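Local atomic coordinates of UTP-glucose-1-phosphate uridylyltransferase 2 (Trypanosoma brucei, PDB entry 3GUE), a protein that probably catalyses the reversible conversion of glucose 1-phosphate and UTP into UDP-glucose and diphosphate. Residues 450-455 with 468-473; 456-461 with 474-479. All coordinates share one frame; numbering follows the deposited sequence.

Contact 1 of 2, residues 450-455 with 468-473; sequences ADVSVR and LIIGSG. Unlike the reference sequence in segment 468-473: Ser472 (reference Asn).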
loop_
_atom_site.group_PDB
_atom_site.type_symbol
_atom_site.label_atom_id
_atom_site.label_comp_id
_atom_site.label_asym_id
_atom_site.label_seq_id
_atom_site.Cartn_x
_atom_site.Cartn_y
_atom_site.Cartn_z
ATOM N N ALA A 450 -28.072 10.250 -9.053
ATOM C CA ALA A 450 -28.409 9.760 -7.719
ATOM C C ALA A 450 -29.169 8.424 -7.704
ATOM O O ALA A 450 -29.922 8.090 -8.634
ATOM C CB ALA A 450 -29.171 10.854 -6.922
ATOM N N ASP A 451 -28.912 7.662 -6.642
ATOM C CA ASP A 451 -29.538 6.357 -6.361
ATOM C C ASP A 451 -29.581 5.390 -7.557
ATOM O O ASP A 451 -30.540 4.648 -7.747
ATOM C CB ASP A 451 -30.909 6.561 -5.699
ATOM C CG ASP A 451 -30.834 7.502 -4.497
ATOM O OD1 ASP A 451 -30.851 7.024 -3.341
ATOM O OD2 ASP A 451 -30.726 8.729 -4.711
ATOM N N VAL A 452 -28.527 5.417 -8.362
ATOM C CA VAL A 452 -28.308 4.422 -9.411
ATOM C C VAL A 452 -27.891 3.078 -8.809
ATOM O O VAL A 452 -27.018 3.011 -7.965
ATOM C CB VAL A 452 -27.282 4.931 -10.457
ATOM C CG1 VAL A 452 -26.912 3.846 -11.449
ATOM C CG2 VAL A 452 -27.872 6.124 -11.202
ATOM N N SER A 453 -28.548 2.007 -9.240
ATOM C CA SER A 453 -28.268 0.672 -8.730
ATOM C C SER A 453 -27.556 -0.130 -9.814
ATOM O O SER A 453 -28.097 -0.315 -10.904
ATOM C CB SER A 453 -29.582 -0.002 -8.288
ATOM O OG SER A 453 -29.435 -1.400 -8.084
ATOM N N VAL A 454 -26.324 -0.559 -9.546
ATOM C CA VAL A 454 -25.593 -1.383 -10.543
ATOM C C VAL A 454 -25.624 -2.869 -10.114
ATOM O O VAL A 454 -25.247 -3.211 -8.981
ATOM C CB VAL A 454 -24.135 -0.883 -10.819
ATOM C CG1 VAL A 454 -23.386 -1.837 -11.713
ATOM C CG2 VAL A 454 -24.102 0.525 -11.403
ATOM N N ARG A 455 -26.093 -3.736 -11.019
ATOM C CA ARG A 455 -26.334 -5.135 -10.693
ATOM C C ARG A 455 -25.742 -6.088 -11.740
ATOM O O ARG A 455 -25.903 -5.886 -12.961
ATOM C CB ARG A 455 -27.838 -5.405 -10.590
ATOM C CG ARG A 455 -28.549 -4.621 -9.522
ATOM C CD ARG A 455 -30.062 -4.654 -9.734
ATOM N NE ARG A 455 -30.711 -3.738 -8.800
ATOM C CZ ARG A 455 -32.022 -3.607 -8.624
ATOM N NH1 ARG A 455 -32.885 -4.333 -9.317
ATOM N NH2 ARG A 455 -32.466 -2.724 -7.746
ATOM N N LEU A 468 -22.204 11.268 -21.029
ATOM C CA LEU A 468 -23.368 10.418 -20.830
ATOM C C LEU A 468 -23.837 10.483 -19.370
ATOM O O LEU A 468 -23.136 10.031 -18.442
ATOM C CB LEU A 468 -23.018 8.974 -21.223
ATOM C CG LEU A 468 -23.970 7.792 -21.002
ATOM C CD1 LEU A 468 -25.300 8.031 -21.720
ATOM C CD2 LEU A 468 -23.323 6.521 -21.515
ATOM N N ILE A 469 -25.018 11.053 -19.159
ATOM C CA ILE A 469 -25.550 11.125 -17.802
ATOM C C ILE A 469 -26.389 9.889 -17.560
ATOM O O ILE A 469 -27.220 9.515 -18.394
ATOM C CB ILE A 469 -26.356 12.423 -17.512
ATOM C CG1 ILE A 469 -25.455 13.651 -17.611
ATOM C CG2 ILE A 469 -26.961 12.389 -16.105
ATOM C CD1 ILE A 469 -26.187 14.853 -17.997
ATOM N N ILE A 470 -26.138 9.230 -16.436
ATOM C CA ILE A 470 -26.984 8.117 -16.033
ATOM C C ILE A 470 -28.051 8.651 -15.065
ATOM O O ILE A 470 -27.756 8.989 -13.915
ATOM C CB ILE A 470 -26.170 6.900 -15.445
ATOM C CG1 ILE A 470 -25.010 6.481 -16.376
ATOM C CG2 ILE A 470 -27.107 5.724 -15.133
ATOM C CD1 ILE A 470 -25.425 6.066 -17.831
ATOM N N GLY A 471 -29.281 8.738 -15.554
ATOM C CA GLY A 471 -30.405 9.300 -14.792
ATOM C C GLY A 471 -30.506 8.785 -13.365
ATOM O O GLY A 471 -30.188 7.626 -13.078
ATOM N N SER A 472 -30.946 9.649 -12.462
ATOM C CA SER A 472 -31.165 9.265 -11.067
ATOM C C SER A 472 -32.212 8.134 -10.935
ATOM O O SER A 472 -33.248 8.156 -11.585
ATOM C CB SER A 472 -31.538 10.496 -10.233
ATOM O OG SER A 472 -30.509 11.482 -10.304
ATOM N N GLY A 473 -31.900 7.114 -10.143
ATOM C CA GLY A 473 -32.812 5.987 -9.940
ATOM C C GLY A 473 -32.712 4.896 -10.998
ATOM O O GLY A 473 -33.397 3.881 -10.902
HETATM O O HOH W 1 -32.092 2.536 -8.216
#
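Two hydrogen bonds join the two segments, and both involve the backbone of Ala450. Gly473 N donates to Ala450 O over 2.7 Å, approaching nearly along the C=O axis. Ala450 N donates in turn to Ser472 OG at 3.0 Å, with an N-H...O angle of 161°. Ser472 OG lies beside its own backbone N (chi1 -59°), which turns the oxygen toward Ala450 N. Two CA-H...O contacts add to the grip. Ser472 CA sits 3.0 Å from Ala450 O, and Gly473 CA sits 3.4 Å from Asp451 O. Stacked corners of successive coils meet here, in the C-terminal left-handed parallel beta-helix, as in other eukaryotic UDP-glucose pyrophosphorylases. Asp451 and Gly473 both turn with positive phi, and Gly473 has backbone angles that favour glycine. The apolar part lies on the inner side. Val452 and Ile470 cross at about a right angle, and Val452 CG2 meets Ile470 CG2 at 4.0 Å. The same Val452 methyl rests 3.3 Å from Gly471 O. At the outer side a water donates to Asp451 O at 2.7 Å and, weakly, to Gly473 O.

Contact 2 of 2, residues 456-461 with 474-479; sequences GNVVIK and RVLDNE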
loop_
_atom_site.group_PDB
_atom_site.type_symbol
_atom_site.label_atom_id
_atom_site.label_comp_id
_atom_site.label_asym_id
_atom_site.label_seq_id
_atom_site.Cartn_x
_atom_site.Cartn_y
_atom_site.Cartn_z
ATOM N N GLY A 456 -25.101 -7.144 -11.255
ATOM C CA GLY A 456 -24.541 -8.176 -12.137
ATOM C C GLY A 456 -23.303 -7.670 -12.853
ATOM O O GLY A 456 -22.435 -7.083 -12.210
ATOM N N ASN A 457 -23.220 -7.941 -14.162
ATOM C CA ASN A 457 -22.157 -7.443 -15.041
ATOM C C ASN A 457 -22.586 -6.271 -15.941
ATOM O O ASN A 457 -23.253 -6.476 -16.971
ATOM C CB ASN A 457 -21.612 -8.579 -15.912
ATOM C CG ASN A 457 -20.925 -9.664 -15.096
ATOM O OD1 ASN A 457 -21.075 -10.849 -15.363
ATOM N ND2 ASN A 457 -20.183 -9.255 -14.087
ATOM N N VAL A 458 -22.185 -5.053 -15.569
ATOM C CA VAL A 458 -22.596 -3.833 -16.277
ATOM C C VAL A 458 -21.478 -3.197 -17.110
ATOM O O VAL A 458 -20.370 -2.984 -16.618
ATOM C CB VAL A 458 -23.234 -2.812 -15.307
ATOM C CG1 VAL A 458 -23.453 -1.413 -15.963
ATOM C CG2 VAL A 458 -24.545 -3.358 -14.788
ATOM N N VAL A 459 -21.784 -2.891 -18.375
ATOM C CA VAL A 459 -20.884 -2.112 -19.222
ATOM C C VAL A 459 -21.534 -0.749 -19.599
ATOM O O VAL A 459 -22.726 -0.684 -19.967
ATOM C CB VAL A 459 -20.430 -2.916 -20.496
ATOM C CG1 VAL A 459 -19.444 -2.103 -21.356
ATOM C CG2 VAL A 459 -19.796 -4.282 -20.108
ATOM N N ILE A 460 -20.759 0.333 -19.498
ATOM C CA ILE A 460 -21.222 1.660 -19.931
ATOM C C ILE A 460 -20.168 2.305 -20.840
ATOM O O ILE A 460 -19.129 2.743 -20.352
ATOM C CB ILE A 460 -21.542 2.612 -18.714
ATOM C CG1 ILE A 460 -22.470 1.933 -17.691
ATOM C CG2 ILE A 460 -22.164 3.951 -19.199
ATOM C CD1 ILE A 460 -22.794 2.810 -16.423
ATOM N N LYS A 461 -20.460 2.378 -22.146
ATOM C CA LYS A 461 -19.579 2.973 -23.153
ATOM C C LYS A 461 -20.168 4.224 -23.799
ATOM O O LYS A 461 -21.210 4.162 -24.462
ATOM C CB LYS A 461 -19.321 1.974 -24.281
ATOM C CG LYS A 461 -18.144 1.068 -24.088
ATOM C CD LYS A 461 -17.708 0.526 -25.461
ATOM C CE LYS A 461 -16.297 -0.036 -25.423
ATOM N NZ LYS A 461 -15.278 1.051 -25.545
ATOM N N ARG A 474 -31.874 5.109 -12.015
ATOM C CA ARG A 474 -31.611 4.089 -13.055
ATOM C C ARG A 474 -31.095 2.777 -12.455
ATOM O O ARG A 474 -30.137 2.767 -11.685
ATOM C CB ARG A 474 -30.593 4.617 -14.072
ATOM C CG ARG A 474 -30.225 3.650 -15.192
ATOM C CD ARG A 474 -31.157 3.796 -16.375
ATOM N NE ARG A 474 -30.839 2.861 -17.459
ATOM C CZ ARG A 474 -30.103 3.163 -18.524
ATOM N NH1 ARG A 474 -29.598 4.386 -18.678
ATOM N NH2 ARG A 474 -29.873 2.242 -19.440
ATOM N N VAL A 475 -31.759 1.682 -12.794
ATOM C CA VAL A 475 -31.274 0.335 -12.460
ATOM C C VAL A 475 -30.553 -0.249 -13.685
ATOM O O VAL A 475 -31.146 -0.423 -14.756
ATOM C CB VAL A 475 -32.432 -0.638 -12.036
ATOM C CG1 VAL A 475 -31.868 -2.048 -11.774
ATOM C CG2 VAL A 475 -33.193 -0.117 -10.826
ATOM N N LEU A 476 -29.270 -0.536 -13.522
ATOM C CA LEU A 476 -28.515 -1.236 -14.539
ATOM C C LEU A 476 -28.277 -2.658 -14.068
ATOM O O LEU A 476 -27.429 -2.917 -13.196
ATOM C CB LEU A 476 -27.200 -0.528 -14.820
ATOM C CG LEU A 476 -27.293 0.850 -15.461
ATOM C CD1 LEU A 476 -26.070 1.602 -15.034
ATOM C CD2 LEU A 476 -27.423 0.765 -17.003
ATOM N N ASP A 477 -29.046 -3.565 -14.656
ATOM C CA ASP A 477 -29.100 -4.956 -14.223
ATOM C C ASP A 477 -28.535 -5.863 -15.319
ATOM O O ASP A 477 -29.237 -6.162 -16.300
ATOM C CB ASP A 477 -30.561 -5.315 -13.945
ATOM C CG ASP A 477 -30.723 -6.646 -13.234
ATOM O OD1 ASP A 477 -29.713 -7.333 -12.980
ATOM O OD2 ASP A 477 -31.884 -6.995 -12.926
ATOM N N ASN A 478 -27.277 -6.281 -15.165
ATOM C CA ASN A 478 -26.607 -7.097 -16.182
ATOM C C ASN A 478 -26.719 -6.522 -17.612
ATOM O O ASN A 478 -26.892 -7.261 -18.602
ATOM C CB ASN A 478 -27.128 -8.540 -16.110
ATOM C CG ASN A 478 -26.243 -9.410 -15.286
ATOM O OD1 ASN A 478 -25.137 -9.761 -15.709
ATOM N ND2 ASN A 478 -26.687 -9.725 -14.068
ATOM N N GLU A 479 -26.614 -5.198 -17.701
ATOM C CA GLU A 479 -26.893 -4.457 -18.928
ATOM C C GLU A 479 -25.613 -3.895 -19.535
ATOM O O GLU A 479 -24.674 -3.552 -18.823
ATOM C CB GLU A 479 -27.874 -3.329 -18.604
ATOM C CG GLU A 479 -28.235 -2.369 -19.727
ATOM C CD GLU A 479 -29.396 -1.436 -19.345
ATOM O OE1 GLU A 479 -29.750 -1.377 -18.150
ATOM O OE2 GLU A 479 -29.963 -0.777 -20.243
HETATM O O HOH W 2 -23.685 -10.892 -17.481
HETATM O O HOH W 3 -23.655 -8.269 -19.237
#
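Asn478 OD1 is gripped twice. Asn457 N donates to it over 3.1 Å, almost straight at 169°, but from above the amide plane (72° out of it) and so not on a lone pair. A water also lies 2.6 Å from Asn478 OD1, within hydrogen-bonding distance. The same amide group crosses Gly456, with Asn478 ND2 3.3 Å from Gly456 CA. That approach is possible because Gly456 has no side chain. Asn478 itself has left-handed helical backbone angles, so the chain turns a corner here. Separately, a chi1 near -96°, off the staggered positions, brings its amide back over Gly456 and Asn457. This side-chain-to-backbone bond ties two stacked corners of the left-handed beta-helix.

One residue on, the parallel ladder between the coils begins. Val459 N donates to Glu479 O over 3.0 Å, in the carbonyl plane. Val458 CA leans on the same oxygen at 3.3 Å through a CA-H...O contact.

Val458, Ile460 and Leu476 make the apolar part. Both methyls of Val458 face Leu476 CB, and Ile460 CD1 meets Leu476 CD1 tip to tip at 3.8 Å. Val458 CG2 also lies 3.3 Å from Leu476 O. Within 474-479, Arg474 NH2 forms a salt bridge with Glu479 OE2, 3.1 Å away; the carboxylate oxygen lies in the guanidinium plane. Leu476 CD2 lies over one face of the Arg474 guanidinium, offset toward the rim.

Strand 458-462 runs between strands 437-443 and 480-483. Val458 packs on Leu440 of strand 437-443; Leu476, from strand 475-477, packs on Val481 of strand 480-483. Ile460 reaches Leu468 and Ile470 of strand 468-470.

In the fold
Contacts 1 and 2 join the same two successive coils of the beta-helix, through 450-461 and 468-479, and their segments alternate along the chain. Their centres are about 10 Å apart. Strands 453-455 and 475-477 are parallel neighbours in one small sheet, so the first segment of contact 1 pairs with the second of contact 2. Arg455 N lies 2.7 Å from Leu476 O, and Arg455 O lies 2.6 Å from Asn478 N; both are probable hydrogen bonds. Val452 CG1 packs 3.4 Å from Arg474 O. The two centres lie about 31 and 30 Å from the chain centre. Both contacts are away from the UDP-glucose pocket.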